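Local coordinates for protein purine phosphoribosyltransferase (Pyrococcus horikoshii, PDB 1VDM) that probably transfers a phosphoribosyl group between phosphoribosyl pyrophosphate and a purine base, as type I phosphoribosyltransferases do, at residues Pro27-Gly32 and Asp50-Val55; Gly79-Lys84 and Lys107-Lys112; Val86-Asp91 and Val101-Val106. All blocks are in the same frame, centred on the assembly; numbering follows the deposited sequence.

Contact 1 (Pro27-Gly32 and Asp50-Val55); sequences PDVIIG and DIPLKV
Ile-30 and Ile-51 cross at about a right angle, and the CD1 methyl of Ile-51 does most of the touching. It presses on Ile-30 CG1 at 3.3 Å, tight for two saturated carbons, and also meets the CD1 end of the same chain. With chi1 at 59°, Ile-51 CG1 sits between its own backbone N and carbonyl carbon, 3.9 Å from Ile-30 CG1. The other branch of Ile-30, CG2, meets Leu-53 CD1 at 3.6 Å, the two side chains crossing at a slant. Leu-44, Ala-41 and Val-42 of helix 38-47 close over this face, and Leu-38 of the second subunit reaches Leu-53 and Val-55.

Beneath the side chains the backbones run parallel and are tied by three bonds. Ile-30 N gives to Pro-52 O at 3.1 Å, Lys-54 N to Ile-30 O at 2.7 Å, and Gly-32 N to Lys-54 O at 2.9 Å. Lys-54 O takes a second, weaker approach from Ile-31 CA at 3.3 Å.

At the polar edge, Asp-28 O lies 3.3 Å from Pro-52 CG while OD1 of Asp-28 accepts from Arg-85 N. Lys-54 carries its amine away to His-78 O. Strand 29-33, helix 38-47 and strand 53-61 form a beta-alpha-beta crossover, the kind of unit on which the central sheet of the phosphoribosyltransferase fold is built.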
ATOM      1  N   PRO G  27      -9.520 -22.452 -32.484  1.00 54.60           N
ATOM      2  CA  PRO G  27     -10.591 -23.177 -31.794  1.00 54.14           C
ATOM      3  C   PRO G  27     -11.774 -22.285 -31.442  1.00 54.28           C
ATOM      4  O   PRO G  27     -11.597 -21.155 -30.991  1.00 54.06           O
ATOM      5  CB  PRO G  27      -9.903 -23.696 -30.540  1.00 53.92           C
ATOM      6  CG  PRO G  27      -8.473 -23.821 -30.955  1.00 56.39           C
ATOM      7  CD  PRO G  27      -8.258 -22.566 -31.735  1.00 55.14           C
ATOM      8  N   ASP G  28     -12.981 -22.800 -31.637  1.00 53.71           N
ATOM      9  CA  ASP G  28     -14.185 -22.049 -31.318  1.00 53.22           C
ATOM     10  C   ASP G  28     -14.627 -22.377 -29.898  1.00 52.28           C
ATOM     11  O   ASP G  28     -15.342 -21.604 -29.259  1.00 52.81           O
ATOM     12  CB  ASP G  28     -15.311 -22.409 -32.290  1.00 56.44           C
ATOM     13  CG  ASP G  28     -14.941 -22.144 -33.737  1.00 59.38           C
ATOM     14  OD1 ASP G  28     -15.739 -22.499 -34.636  1.00 61.36           O
ATOM     15  OD2 ASP G  28     -13.852 -21.582 -33.978  1.00 62.85           O
ATOM     16  N   VAL G  29     -14.191 -23.532 -29.409  1.00 50.41           N
ATOM     17  CA  VAL G  29     -14.556 -23.980 -28.074  1.00 48.28           C
ATOM     18  C   VAL G  29     -13.542 -24.983 -27.526  1.00 47.20           C
ATOM     19  O   VAL G  29     -12.883 -25.701 -28.284  1.00 46.51           O
ATOM     20  CB  VAL G  29     -15.956 -24.629 -28.090  1.00 48.96           C
ATOM     21  CG1 VAL G  29     -15.960 -25.819 -29.041  1.00 49.60           C
ATOM     22  CG2 VAL G  29     -16.355 -25.059 -26.692  1.00 48.50           C
ATOM     23  N   ILE G  30     -13.410 -25.008 -26.205  1.00 45.02           N
ATOM     24  CA  ILE G  30     -12.494 -25.921 -25.544  1.00 43.65           C
ATOM     25  C   ILE G  30     -13.267 -26.859 -24.630  1.00 42.78           C
ATOM     26  O   ILE G  30     -14.214 -26.458 -23.948  1.00 40.10           O
ATOM     27  CB  ILE G  30     -11.455 -25.192 -24.672  1.00 43.83           C
ATOM     28  CG1 ILE G  30     -10.547 -24.317 -25.531  1.00 44.35           C
ATOM     29  CG2 ILE G  30     -10.615 -26.208 -23.931  1.00 42.30           C
ATOM     30  CD1 ILE G  30      -9.508 -23.543 -24.722  1.00 42.90           C
ATOM     31  N   ILE G  31     -12.851 -28.118 -24.632  1.00 42.12           N
ATOM     32  CA  ILE G  31     -13.469 -29.132 -23.795  1.00 43.08           C
ATOM     33  C   ILE G  31     -12.371 -29.707 -22.910  1.00 41.70           C
ATOM     34  O   ILE G  31     -11.470 -30.410 -23.386  1.00 40.79           O
ATOM     35  CB  ILE G  31     -14.115 -30.248 -24.653  1.00 44.06           C
ATOM     36  CG1 ILE G  31     -15.177 -29.628 -25.572  1.00 44.77           C
ATOM     37  CG2 ILE G  31     -14.745 -31.305 -23.751  1.00 41.52           C
ATOM     38  CD1 ILE G  31     -15.698 -30.553 -26.622  1.00 48.49           C
ATOM     39  N   GLY G  32     -12.436 -29.374 -21.627  1.00 39.21           N
ATOM     40  CA  GLY G  32     -11.441 -29.857 -20.695  1.00 40.15           C
ATOM     41  C   GLY G  32     -11.870 -31.150 -20.039  1.00 41.31           C
ATOM     42  O   GLY G  32     -12.988 -31.255 -19.526  1.00 41.18           O
ATOM     43  N   ASP G  50     -10.260 -15.755 -24.302  1.00 59.60           N
ATOM     44  CA  ASP G  50     -11.433 -16.159 -23.533  1.00 60.81           C
ATOM     45  C   ASP G  50     -12.488 -16.912 -24.331  1.00 59.67           C
ATOM     46  O   ASP G  50     -13.668 -16.565 -24.281  1.00 60.42           O
ATOM     47  CB  ASP G  50     -12.085 -14.942 -22.863  1.00 62.48           C
ATOM     48  CG  ASP G  50     -11.322 -14.467 -21.633  1.00 66.31           C
ATOM     49  OD1 ASP G  50     -11.799 -13.519 -20.967  1.00 68.54           O
ATOM     50  OD2 ASP G  50     -10.249 -15.038 -21.330  1.00 65.94           O
ATOM     51  N   ILE G  51     -12.070 -17.936 -25.068  1.00 57.58           N
ATOM     52  CA  ILE G  51     -13.021 -18.730 -25.836  1.00 56.22           C
ATOM     53  C   ILE G  51     -13.734 -19.640 -24.839  1.00 54.91           C
ATOM     54  O   ILE G  51     -13.122 -20.142 -23.895  1.00 54.08           O
ATOM     55  CB  ILE G  51     -12.322 -19.590 -26.910  1.00 57.35           C
ATOM     56  CG1 ILE G  51     -11.320 -20.532 -26.248  1.00 56.69           C
ATOM     57  CG2 ILE G  51     -11.637 -18.689 -27.945  1.00 55.64           C
ATOM     58  CD1 ILE G  51     -10.615 -21.428 -27.225  1.00 57.97           C
ATOM     59  N   PRO G  52     -15.038 -19.868 -25.040  1.00 53.52           N
ATOM     60  CA  PRO G  52     -15.854 -20.711 -24.161  1.00 51.84           C
ATOM     61  C   PRO G  52     -15.220 -22.036 -23.718  1.00 49.68           C
ATOM     62  O   PRO G  52     -14.566 -22.722 -24.500  1.00 48.09           O
ATOM     63  CB  PRO G  52     -17.139 -20.903 -24.969  1.00 51.77           C
ATOM     64  CG  PRO G  52     -16.666 -20.789 -26.392  1.00 53.39           C
ATOM     65  CD  PRO G  52     -15.743 -19.607 -26.306  1.00 52.68           C
ATOM     66  N   LEU G  53     -15.423 -22.383 -22.450  1.00 47.59           N
ATOM     67  CA  LEU G  53     -14.880 -23.610 -21.890  1.00 45.41           C
ATOM     68  C   LEU G  53     -15.977 -24.560 -21.420  1.00 46.42           C
ATOM     69  O   LEU G  53     -16.828 -24.192 -20.608  1.00 45.64           O
ATOM     70  CB  LEU G  53     -13.962 -23.299 -20.707  1.00 43.58           C
ATOM     71  CG  LEU G  53     -13.388 -24.525 -19.992  1.00 42.14           C
ATOM     72  CD1 LEU G  53     -12.423 -25.244 -20.919  1.00 42.05           C
ATOM     73  CD2 LEU G  53     -12.676 -24.104 -18.726  1.00 40.29           C
ATOM     74  N   LYS G  54     -15.956 -25.779 -21.946  1.00 47.07           N
ATOM     75  CA  LYS G  54     -16.925 -26.788 -21.550  1.00 48.43           C
ATOM     76  C   LYS G  54     -16.191 -27.865 -20.752  1.00 48.45           C
ATOM     77  O   LYS G  54     -15.057 -28.224 -21.073  1.00 48.54           O
ATOM     78  CB  LYS G  54     -17.610 -27.387 -22.781  1.00 50.52           C
ATOM     79  CG  LYS G  54     -18.648 -26.456 -23.384  1.00 52.73           C
ATOM     80  CD  LYS G  54     -19.386 -27.087 -24.551  1.00 53.82           C
ATOM     81  CE  LYS G  54     -20.495 -26.168 -25.053  1.00 54.15           C
ATOM     82  NZ  LYS G  54     -21.504 -25.869 -23.995  1.00 54.78           N
ATOM     83  N   VAL G  55     -16.824 -28.356 -19.693  1.00 48.26           N
ATOM     84  CA  VAL G  55     -16.199 -29.373 -18.866  1.00 49.13           C
ATOM     85  C   VAL G  55     -16.876 -30.735 -18.946  1.00 50.45           C
ATOM     86  O   VAL G  55     -18.105 -30.846 -18.905  1.00 51.05           O
ATOM     87  CB  VAL G  55     -16.159 -28.933 -17.394  1.00 48.09           C
ATOM     88  CG1 VAL G  55     -15.593 -30.046 -16.530  1.00 47.59           C
ATOM     89  CG2 VAL G  55     -15.309 -27.682 -17.260  1.00 49.42           C
TER

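Contact 2 (Gly79-Lys84 and Lys107-Lys112); sequences GDLKDK and KKLGAK
Gly-79 O faces the branched end of Leu-109, lying 3.0 Å from CD2 and 3.3 Å from CD1, so a carbonyl is packed against two methyls here. One residue on, Asp-80 sets its CB against Leu-109 O and leads its carboxylate away from the other segment. The same oxygen takes the one strong hydrogen bond of the contact, from Leu-81 N at 2.7 Å. That bond is fairly straight at hydrogen (163°), although the donor stands 33° off the carbonyl plane. Leu-81 CG comes to 4.1 Å from Leu-109 CB, the side chains crossing at a slant, and the end of Leu-81 turns inward to Val-86 and Val-106. Its own O is shared: Lys-84 N bonds to it within the type II turn 81-84, Lys-112 N gives a weak bond, and Ala-111 CA approaches to 3.2 Å. Lys-82 brings CA to 3.3 Å from Gly-110 O. With CG anti to its backbone N (chi1 175°), the stem of Lys-112 runs past the backbone of Asp-83, CD 3.2 Å from Asp-83 O; the charged ends do not pair, Asp-83 OD2 and Lys-112 NZ being 7.0 Å apart. Lys-84 finishes the segment, its N against Lys-112 CB and its O taking a second weak bond from Lys-112 N. A beta turn leading into strand 85-90 thus packs on a Schellman motif, where Gly-110 with positive phi ends helix 97-107.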
ATOM      1  N   GLY G  79     -25.353 -28.649 -25.425  1.00 72.34           N
ATOM      2  CA  GLY G  79     -25.369 -27.724 -26.548  1.00 73.76           C
ATOM      3  C   GLY G  79     -24.732 -28.427 -27.729  1.00 74.85           C
ATOM      4  O   GLY G  79     -24.039 -29.422 -27.531  1.00 76.09           O
ATOM      5  N   ASP G  80     -24.956 -27.959 -28.952  1.00 75.67           N
ATOM      6  CA  ASP G  80     -24.330 -28.636 -30.084  1.00 76.66           C
ATOM      7  C   ASP G  80     -23.110 -27.861 -30.566  1.00 76.12           C
ATOM      8  O   ASP G  80     -22.986 -26.659 -30.328  1.00 76.91           O
ATOM      9  CB  ASP G  80     -25.321 -28.835 -31.238  1.00 78.44           C
ATOM     10  CG  ASP G  80     -25.598 -27.558 -32.003  1.00 79.31           C
ATOM     11  OD1 ASP G  80     -26.135 -27.651 -33.130  1.00 79.54           O
ATOM     12  OD2 ASP G  80     -25.285 -26.465 -31.479  1.00 80.33           O
ATOM     13  N   LEU G  81     -22.205 -28.560 -31.239  1.00 74.72           N
ATOM     14  CA  LEU G  81     -20.990 -27.944 -31.739  1.00 73.58           C
ATOM     15  C   LEU G  81     -20.927 -28.037 -33.251  1.00 73.78           C
ATOM     16  O   LEU G  81     -19.879 -28.352 -33.816  1.00 73.52           O
ATOM     17  CB  LEU G  81     -19.771 -28.636 -31.133  1.00 72.62           C
ATOM     18  CG  LEU G  81     -19.844 -28.876 -29.626  1.00 71.56           C
ATOM     19  CD1 LEU G  81     -18.540 -29.503 -29.151  1.00 71.42           C
ATOM     20  CD2 LEU G  81     -20.114 -27.560 -28.905  1.00 71.51           C
ATOM     21  N   LYS G  82     -22.054 -27.770 -33.903  1.00 74.77           N
ATOM     22  CA  LYS G  82     -22.127 -27.813 -35.359  1.00 75.38           C
ATOM     23  C   LYS G  82     -21.290 -26.664 -35.937  1.00 75.05           C
ATOM     24  O   LYS G  82     -21.387 -25.522 -35.479  1.00 74.46           O
ATOM     25  CB  LYS G  82     -23.591 -27.691 -35.809  1.00 77.45           C
ATOM     26  CG  LYS G  82     -23.840 -28.001 -37.284  1.00 79.59           C
ATOM     27  CD  LYS G  82     -23.492 -29.450 -37.605  1.00 81.60           C
ATOM     28  CE  LYS G  82     -23.789 -29.797 -39.060  1.00 82.63           C
ATOM     29  NZ  LYS G  82     -23.518 -31.241 -39.352  1.00 82.62           N
ATOM     30  N   ASP G  83     -20.459 -26.975 -36.929  1.00 74.84           N
ATOM     31  CA  ASP G  83     -19.599 -25.976 -37.569  1.00 75.26           C
ATOM     32  C   ASP G  83     -18.613 -25.310 -36.604  1.00 73.17           C
ATOM     33  O   ASP G  83     -18.035 -24.266 -36.920  1.00 73.18           O
ATOM     34  CB  ASP G  83     -20.443 -24.894 -38.260  1.00 78.14           C
ATOM     35  CG  ASP G  83     -21.204 -25.424 -39.470  1.00 80.91           C
ATOM     36  OD1 ASP G  83     -21.891 -24.620 -40.142  1.00 82.73           O
ATOM     37  OD2 ASP G  83     -21.115 -26.642 -39.750  1.00 81.97           O
ATOM     38  N   LYS G  84     -18.418 -25.913 -35.434  1.00 70.31           N
ATOM     39  CA  LYS G  84     -17.497 -25.371 -34.441  1.00 66.63           C
ATOM     40  C   LYS G  84     -16.200 -26.157 -34.356  1.00 64.33           C
ATOM     41  O   LYS G  84     -16.209 -27.377 -34.205  1.00 64.04           O
ATOM     42  CB  LYS G  84     -18.157 -25.336 -33.062  1.00 65.73           C
ATOM     43  CG  LYS G  84     -19.158 -24.215 -32.880  1.00 65.64           C
ATOM     44  CD  LYS G  84     -19.740 -24.243 -31.481  1.00 67.31           C
ATOM     45  CE  LYS G  84     -20.612 -23.032 -31.222  1.00 68.10           C
ATOM     46  NZ  LYS G  84     -21.275 -23.129 -29.890  1.00 69.81           N
ATOM     47  N   LYS G 107     -18.727 -35.814 -30.921  1.00 62.32           N
ATOM     48  CA  LYS G 107     -19.300 -36.072 -32.235  1.00 62.08           C
ATOM     49  C   LYS G 107     -20.820 -36.107 -32.132  1.00 61.89           C
ATOM     50  O   LYS G 107     -21.517 -35.688 -33.053  1.00 61.06           O
ATOM     51  CB  LYS G 107     -18.791 -37.397 -32.802  1.00 62.53           C
ATOM     52  CG  LYS G 107     -17.318 -37.389 -33.170  1.00 62.56           C
ATOM     53  CD  LYS G 107     -16.926 -38.649 -33.920  1.00 62.85           C
ATOM     54  CE  LYS G 107     -15.461 -38.604 -34.317  1.00 64.59           C
ATOM     55  NZ  LYS G 107     -15.050 -39.768 -35.153  1.00 65.61           N
ATOM     56  N   LYS G 108     -21.327 -36.603 -31.005  1.00 62.11           N
ATOM     57  CA  LYS G 108     -22.769 -36.682 -30.788  1.00 62.65           C
ATOM     58  C   LYS G 108     -23.374 -35.287 -30.791  1.00 63.46           C
ATOM     59  O   LYS G 108     -24.581 -35.127 -30.984  1.00 64.55           O
ATOM     60  CB  LYS G 108     -23.092 -37.345 -29.447  1.00 63.25           C
ATOM     61  CG  LYS G 108     -22.807 -38.837 -29.352  1.00 64.78           C
ATOM     62  CD  LYS G 108     -23.236 -39.338 -27.980  1.00 66.44           C
ATOM     63  CE  LYS G 108     -22.909 -40.803 -27.757  1.00 67.74           C
ATOM     64  NZ  LYS G 108     -23.236 -41.204 -26.354  1.00 67.46           N
ATOM     65  N   LEU G 109     -22.530 -34.283 -30.561  1.00 63.69           N
ATOM     66  CA  LEU G 109     -22.976 -32.892 -30.533  1.00 63.70           C
ATOM     67  C   LEU G 109     -22.742 -32.202 -31.877  1.00 63.19           C
ATOM     68  O   LEU G 109     -22.970 -31.000 -32.021  1.00 62.51           O
ATOM     69  CB  LEU G 109     -22.266 -32.130 -29.406  1.00 63.62           C
ATOM     70  CG  LEU G 109     -22.615 -32.579 -27.981  1.00 63.36           C
ATOM     71  CD1 LEU G 109     -21.836 -31.754 -26.962  1.00 62.44           C
ATOM     72  CD2 LEU G 109     -24.111 -32.428 -27.757  1.00 62.70           C
ATOM     73  N   GLY G 110     -22.283 -32.977 -32.855  1.00 63.33           N
ATOM     74  CA  GLY G 110     -22.055 -32.455 -34.193  1.00 65.21           C
ATOM     75  C   GLY G 110     -20.789 -31.658 -34.431  1.00 66.29           C
ATOM     76  O   GLY G 110     -20.774 -30.767 -35.283  1.00 68.37           O
ATOM     77  N   ALA G 111     -19.721 -31.973 -33.707  1.00 66.36           N
ATOM     78  CA  ALA G 111     -18.464 -31.251 -33.869  1.00 66.08           C
ATOM     79  C   ALA G 111     -17.995 -31.176 -35.324  1.00 65.96           C
ATOM     80  O   ALA G 111     -17.876 -32.195 -36.013  1.00 64.82           O
ATOM     81  CB  ALA G 111     -17.383 -31.888 -33.012  1.00 66.20           C
ATOM     82  N   LYS G 112     -17.739 -29.954 -35.780  1.00 65.90           N
ATOM     83  CA  LYS G 112     -17.255 -29.717 -37.133  1.00 65.44           C
ATOM     84  C   LYS G 112     -15.908 -30.431 -37.252  1.00 64.60           C
ATOM     85  O   LYS G 112     -15.831 -31.546 -37.775  1.00 64.97           O
ATOM     86  CB  LYS G 112     -17.095 -28.207 -37.359  1.00 66.55           C
ATOM     87  CG  LYS G 112     -16.490 -27.782 -38.696  1.00 67.04           C
ATOM     88  CD  LYS G 112     -16.372 -26.254 -38.761  1.00 67.83           C
ATOM     89  CE  LYS G 112     -15.601 -25.769 -39.989  1.00 68.61           C
ATOM     90  NZ  LYS G 112     -14.150 -26.131 -39.955  1.00 68.00           N
TER

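Contact 3 (Val86-Asp91 and Val101-Val106); sequences VVIVDD and VVIEEV
Val-86 and Val-106 point at each other tip to tip, CG1 to CG1 at 3.9 Å, while Ile-88, two residues further along the strand, works differently, sliding past its helix partners in the opposite direction. Its CD1 methyl is the busy atom. It touches Val-102 CG1 at 3.5 Å and Val-106 CG2 at 3.6 Å, so it sits between two residues a helical turn apart, and Ile-103 CG1 comes in more loosely at 4.3 Å. Chi1 of -65° sets Ile-88 CG1 anti to the carbonyl carbon, and chi2 of 178° then extends CD1 on toward the helix. The shorter branch, CG2, adds a second touch on Val-102 CG1 at 4.0 Å. Val-106 divides its methyls between the two strand residues, CG1 for Val-86 and CG2 for Ile-88.

This is helix 97-107 packed on the parallel part of the mixed sheet, the strand-loop-helix half of a beta-alpha-beta unit that strand 113-118 completes. Further along come Asp-90 and Asp-91, the acidic pair in the sequence VVIVDDVSDTGKT, which has the form of the phosphoribosyl pyrophosphate-binding signature of type I phosphoribosyltransferases. The loop after it probably serves that site.

Strand and helix run nearly antiparallel, their axes 10.4 Å apart at closest and at 153°. No hydrogen bond passes between them; apolar side-chain contacts do all the joining. Ile-31 of the neighbouring strand extends the hydrophobic layer to both Val-86 and Val-106, and Val-102 continues it onto Ile-56 and Val-58, while Ile-103 leans on Ile-116.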
ATOM      1  N   VAL G  86     -13.419 -27.759 -32.647  1.00 55.66           N
ATOM      2  CA  VAL G  86     -13.260 -28.186 -31.269  1.00 53.43           C
ATOM      3  C   VAL G  86     -11.846 -28.622 -30.943  1.00 51.62           C
ATOM      4  O   VAL G  86     -11.137 -29.164 -31.790  1.00 51.66           O
ATOM      5  CB  VAL G  86     -14.214 -29.342 -30.933  1.00 53.42           C
ATOM      6  CG1 VAL G  86     -14.058 -29.735 -29.477  1.00 52.83           C
ATOM      7  CG2 VAL G  86     -15.649 -28.932 -31.221  1.00 54.09           C
ATOM      8  N   VAL G  87     -11.432 -28.356 -29.710  1.00 48.67           N
ATOM      9  CA  VAL G  87     -10.115 -28.760 -29.238  1.00 45.97           C
ATOM     10  C   VAL G  87     -10.321 -29.313 -27.832  1.00 43.27           C
ATOM     11  O   VAL G  87     -10.814 -28.613 -26.939  1.00 40.78           O
ATOM     12  CB  VAL G  87      -9.096 -27.574 -29.220  1.00 45.64           C
ATOM     13  CG1 VAL G  87      -9.634 -26.419 -28.408  1.00 46.60           C
ATOM     14  CG2 VAL G  87      -7.764 -28.038 -28.655  1.00 43.46           C
ATOM     15  N   ILE G  88      -9.988 -30.593 -27.663  1.00 42.15           N
ATOM     16  CA  ILE G  88     -10.122 -31.270 -26.381  1.00 41.86           C
ATOM     17  C   ILE G  88      -8.788 -31.174 -25.663  1.00 42.18           C
ATOM     18  O   ILE G  88      -7.743 -31.501 -26.230  1.00 42.31           O
ATOM     19  CB  ILE G  88     -10.520 -32.744 -26.581  1.00 41.54           C
ATOM     20  CG1 ILE G  88     -11.911 -32.801 -27.216  1.00 42.98           C
ATOM     21  CG2 ILE G  88     -10.511 -33.489 -25.251  1.00 41.16           C
ATOM     22  CD1 ILE G  88     -12.414 -34.195 -27.511  1.00 43.33           C
ATOM     23  N   VAL G  89      -8.829 -30.696 -24.423  1.00 42.00           N
ATOM     24  CA  VAL G  89      -7.625 -30.522 -23.626  1.00 41.61           C
ATOM     25  C   VAL G  89      -7.606 -31.475 -22.449  1.00 42.61           C
ATOM     26  O   VAL G  89      -8.568 -31.563 -21.689  1.00 43.21           O
ATOM     27  CB  VAL G  89      -7.512 -29.078 -23.099  1.00 41.04           C
ATOM     28  CG1 VAL G  89      -6.184 -28.886 -22.379  1.00 38.42           C
ATOM     29  CG2 VAL G  89      -7.645 -28.100 -24.256  1.00 40.75           C
ATOM     30  N   ASP G  90      -6.496 -32.189 -22.312  1.00 43.47           N
ATOM     31  CA  ASP G  90      -6.324 -33.159 -21.244  1.00 44.04           C
ATOM     32  C   ASP G  90      -4.855 -33.100 -20.848  1.00 42.81           C
ATOM     33  O   ASP G  90      -4.028 -32.624 -21.621  1.00 41.73           O
ATOM     34  CB  ASP G  90      -6.714 -34.547 -21.764  1.00 45.98           C
ATOM     35  CG  ASP G  90      -6.900 -35.568 -20.652  1.00 51.13           C
ATOM     36  OD1 ASP G  90      -7.513 -35.223 -19.609  1.00 52.63           O
ATOM     37  OD2 ASP G  90      -6.444 -36.729 -20.834  1.00 55.05           O
ATOM     38  N   ASP G  91      -4.524 -33.566 -19.650  1.00 42.53           N
ATOM     39  CA  ASP G  91      -3.137 -33.481 -19.185  1.00 43.57           C
ATOM     40  C   ASP G  91      -2.203 -34.490 -19.872  1.00 44.46           C
ATOM     41  O   ASP G  91      -1.064 -34.195 -20.212  1.00 44.45           O
ATOM     42  CB  ASP G  91      -3.083 -33.626 -17.651  1.00 43.87           C
ATOM     43  CG  ASP G  91      -3.864 -34.855 -17.182  1.00 47.50           C
ATOM     44  OD1 ASP G  91      -4.617 -35.402 -17.990  1.00 49.92           O
ATOM     45  OD2 ASP G  91      -3.750 -35.212 -16.009  1.00 49.06           O
ATOM     46  N   VAL G 101     -13.754 -41.890 -25.217  1.00 52.33           N
ATOM     47  CA  VAL G 101     -15.107 -41.648 -24.735  1.00 53.03           C
ATOM     48  C   VAL G 101     -15.492 -40.192 -25.004  1.00 54.42           C
ATOM     49  O   VAL G 101     -16.619 -39.897 -25.405  1.00 55.03           O
ATOM     50  CB  VAL G 101     -15.220 -41.906 -23.227  1.00 53.59           C
ATOM     51  CG1 VAL G 101     -16.644 -41.648 -22.761  1.00 54.42           C
ATOM     52  CG2 VAL G 101     -14.809 -43.332 -22.911  1.00 54.69           C
ATOM     53  N   VAL G 102     -14.545 -39.283 -24.780  1.00 53.97           N
ATOM     54  CA  VAL G 102     -14.782 -37.855 -24.989  1.00 51.86           C
ATOM     55  C   VAL G 102     -14.947 -37.498 -26.465  1.00 51.70           C
ATOM     56  O   VAL G 102     -15.720 -36.605 -26.800  1.00 51.85           O
ATOM     57  CB  VAL G 102     -13.635 -37.003 -24.386  1.00 49.80           C
ATOM     58  CG1 VAL G 102     -13.878 -35.535 -24.648  1.00 48.01           C
ATOM     59  CG2 VAL G 102     -13.544 -37.250 -22.902  1.00 49.28           C
ATOM     60  N   ILE G 103     -14.229 -38.185 -27.348  1.00 51.02           N
ATOM     61  CA  ILE G 103     -14.346 -37.897 -28.770  1.00 52.15           C
ATOM     62  C   ILE G 103     -15.715 -38.324 -29.280  1.00 54.13           C
ATOM     63  O   ILE G 103     -16.190 -37.825 -30.297  1.00 54.99           O
ATOM     64  CB  ILE G 103     -13.253 -38.612 -29.583  1.00 50.31           C
ATOM     65  CG1 ILE G 103     -11.878 -38.133 -29.119  1.00 50.09           C
ATOM     66  CG2 ILE G 103     -13.423 -38.319 -31.065  1.00 48.44           C
ATOM     67  CD1 ILE G 103     -10.727 -38.782 -29.842  1.00 49.24           C
ATOM     68  N   GLU G 104     -16.357 -39.240 -28.563  1.00 57.39           N
ATOM     69  CA  GLU G 104     -17.680 -39.722 -28.951  1.00 60.18           C
ATOM     70  C   GLU G 104     -18.785 -38.789 -28.467  1.00 60.48           C
ATOM     71  O   GLU G 104     -19.854 -38.715 -29.070  1.00 61.46           O
ATOM     72  CB  GLU G 104     -17.916 -41.135 -28.406  1.00 61.48           C
ATOM     73  CG  GLU G 104     -17.283 -42.233 -29.245  1.00 65.39           C
ATOM     74  CD  GLU G 104     -18.022 -42.470 -30.555  1.00 68.14           C
ATOM     75  OE1 GLU G 104     -17.478 -43.185 -31.426  1.00 69.69           O
ATOM     76  OE2 GLU G 104     -19.151 -41.949 -30.711  1.00 68.10           O
ATOM     77  N   GLU G 105     -18.535 -38.090 -27.369  1.00 60.50           N
ATOM     78  CA  GLU G 105     -19.523 -37.158 -26.848  1.00 62.54           C
ATOM     79  C   GLU G 105     -19.458 -35.863 -27.664  1.00 62.38           C
ATOM     80  O   GLU G 105     -20.446 -35.135 -27.786  1.00 62.41           O
ATOM     81  CB  GLU G 105     -19.248 -36.873 -25.368  1.00 63.88           C
ATOM     82  CG  GLU G 105     -19.367 -38.098 -24.473  1.00 66.49           C
ATOM     83  CD  GLU G 105     -20.728 -38.761 -24.574  1.00 68.75           C
ATOM     84  OE1 GLU G 105     -21.743 -38.086 -24.290  1.00 70.51           O
ATOM     85  OE2 GLU G 105     -20.783 -39.956 -24.940  1.00 69.72           O
ATOM     86  N   VAL G 106     -18.285 -35.597 -28.233  1.00 61.90           N
ATOM     87  CA  VAL G 106     -18.076 -34.409 -29.043  1.00 61.98           C
ATOM     88  C   VAL G 106     -18.668 -34.576 -30.439  1.00 62.39           C
ATOM     89  O   VAL G 106     -19.062 -33.599 -31.072  1.00 62.85           O
ATOM     90  CB  VAL G 106     -16.583 -34.084 -29.168  1.00 60.90           C
ATOM     91  CG1 VAL G 106     -16.389 -32.857 -30.028  1.00 59.37           C
ATOM     92  CG2 VAL G 106     -15.998 -33.855 -27.791  1.00 60.28           C
TER

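How the contacts relate
From the N terminus, contact 1 comes first: the chain leaves strand 29-33, passes helix 38-47 and returns alongside as strand 53-61. It is complete before contact 2 opens at 79-84, a loop closed only after strand 85-90 and helix 97-107 have been made. Contact 3 falls within that span, its segments separated by the residues that lead from strand 85-90 into helix 97-107. Contacts 1 and 3 share one sheet, Ile-31 probably bonding through its backbone to Val-87 and Val-89. Contact 2 adjoins both, Leu-81 CD1 meeting Ile-31 and Ala-111 CB meeting Val-86, with Asp-28 against Lys-84. Helix 38-47 covers the Ile-30 and Leu-53 face of contact 1, whereas contact 3 brings helix 97-107 onto the sheet.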